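Local coordinates for DUF4442 domain-containing protein (Pseudomonas aeruginosa, PDB 1YOC) that is of unknown function but adopts a hotdog fold related to the PaaI-type thioesterases, so it may act on acyl thioesters, at residues B[38-41]-B[42-45]. Sequence-based numbering, arbitrary orientation.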
loop_
_atom_site.group_PDB
_atom_site.type_symbol
_atom_site.label_atom_id
_atom_site.label_comp_id
_atom_site.label_asym_id
_atom_site.label_seq_id
_atom_site.Cartn_x
_atom_site.Cartn_y
_atom_site.Cartn_z
ATOM N N GLU B 38 -4.469 11.049 -17.481
ATOM C CA GLU B 38 -4.570 12.504 -17.428
ATOM C C GLU B 38 -3.947 13.067 -16.168
ATOM O O GLU B 38 -4.019 12.455 -15.103
ATOM C CB GLU B 38 -6.026 12.969 -17.488
ATOM C CG GLU B 38 -6.104 14.469 -17.761
ATOM C CD GLU B 38 -7.541 14.993 -17.936
ATOM O OE1 GLU B 38 -8.455 14.178 -18.208
ATOM O OE2 GLU B 38 -7.739 16.223 -17.809
ATOM N N LEU B 39 -3.354 14.247 -16.279
ATOM C CA LEU B 39 -2.756 14.870 -15.107
ATOM C C LEU B 39 -2.770 16.383 -15.321
ATOM O O LEU B 39 -2.251 16.874 -16.321
ATOM C CB LEU B 39 -1.309 14.390 -14.926
ATOM C CG LEU B 39 -0.548 15.036 -13.763
ATOM C CD1 LEU B 39 -1.241 14.737 -12.431
ATOM C CD2 LEU B 39 0.897 14.543 -13.713
ATOM N N ARG B 40 -3.389 17.110 -14.404
ATOM C CA ARG B 40 -3.436 18.556 -14.475
ATOM C C ARG B 40 -3.810 19.019 -13.071
ATOM O O ARG B 40 -4.155 18.214 -12.217
ATOM C CB ARG B 40 -4.503 19.008 -15.486
ATOM C CG ARG B 40 -5.935 18.579 -15.133
ATOM C CD ARG B 40 -6.919 18.934 -16.283
ATOM N NE ARG B 40 -8.139 18.122 -16.202
ATOM C CZ ARG B 40 -9.150 18.378 -15.388
ATOM N NH1 ARG B 40 -9.095 19.437 -14.592
ATOM N NH2 ARG B 40 -10.206 17.569 -15.349
ATOM N N PRO B 41 -3.695 20.325 -12.798
ATOM C CA PRO B 41 -4.058 20.818 -11.474
ATOM C C PRO B 41 -5.521 20.398 -11.237
ATOM O O PRO B 41 -6.366 20.550 -12.127
ATOM C CB PRO B 41 -3.904 22.349 -11.626
ATOM C CG PRO B 41 -2.782 22.455 -12.669
ATOM C CD PRO B 41 -3.227 21.414 -13.676
ATOM N N GLY B 42 -5.812 19.857 -10.056
ATOM C CA GLY B 42 -7.171 19.430 -9.752
ATOM C C GLY B 42 -7.653 18.078 -10.281
ATOM O O GLY B 42 -8.781 17.675 -9.967
ATOM N N TYR B 43 -6.852 17.365 -11.073
ATOM C CA TYR B 43 -7.329 16.058 -11.587
ATOM C C TYR B 43 -6.221 15.089 -12.007
ATOM O O TYR B 43 -5.305 15.478 -12.716
ATOM C CB TYR B 43 -8.243 16.291 -12.822
ATOM C CG TYR B 43 -8.885 15.012 -13.341
ATOM C CD1 TYR B 43 -10.024 14.490 -12.723
ATOM C CD2 TYR B 43 -8.307 14.282 -14.401
ATOM C CE1 TYR B 43 -10.588 13.255 -13.146
ATOM C CE2 TYR B 43 -8.856 13.022 -14.832
ATOM C CZ TYR B 43 -9.994 12.533 -14.187
ATOM O OH TYR B 43 -10.533 11.315 -14.568
ATOM N N ALA B 44 -6.282 13.831 -11.576
ATOM C CA ALA B 44 -5.289 12.862 -12.041
ATOM C C ALA B 44 -5.998 11.543 -12.282
ATOM O O ALA B 44 -6.931 11.151 -11.547
ATOM C CB ALA B 44 -4.165 12.667 -11.016
ATOM N N GLU B 45 -5.578 10.871 -13.340
ATOM C CA GLU B 45 -6.141 9.579 -13.662
ATOM C C GLU B 45 -5.015 8.682 -14.130
ATOM O O GLU B 45 -4.258 9.033 -15.049
ATOM C CB GLU B 45 -7.224 9.720 -14.747
ATOM C CG GLU B 45 -7.913 8.409 -15.115
ATOM C CD GLU B 45 -8.980 8.619 -16.209
ATOM O OE1 GLU B 45 -9.491 9.752 -16.354
ATOM O OE2 GLU B 45 -9.319 7.653 -16.916
HETATM O O HOH W 1 -9.288 11.742 -18.512
#
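Glu45 OE1 is gripped twice: a water donates to it at 2.9 Å and gives its other hydrogen to Glu38 OE1, while Tyr43 OH donates to the same Glu45 OE1 at 2.6 Å from above the carboxylate plane. The water thus joins two carboxylates, Glu38 and Glu45, whose OE1 atoms stay 4.9 Å apart. Glu38 turns its other oxygen to Arg40 in a salt bridge: OE2 lies in the guanidinium plane, 2.5 Å from Arg40 NE, and is itself approached on the anti side, tilted from the carboxylate plane. With CG set anti to the backbone N (chi1 -175°), the Tyr43 ring crosses the Glu38 side chain at about a right angle, Glu38 CB at its edge and OE1 obliquely placed, 3.6 Å from Tyr43 CE2. The Arg40 guanidinium lies nearly parallel to the ring but is shifted off it; Tyr43 CB sits over its centre, 3.4 Å from Arg40 CZ. Beneath, Arg40 and Tyr43 pair through both backbone N-H groups across a type II turn, where Gly42 takes a positive phi (81°) and its N reaches Ser81 OG. On the other face Leu39 CD1 meets Ala44 CB at 3.9 Å, against helix 63-81, the long helix wrapped by the hotdog sheet. This edge hairpin thus carries a chain running from the Arg40 guanidinium through Glu38, a water and Glu45 to the Tyr43 hydroxyl, which probably offsets repulsion between the glutamates.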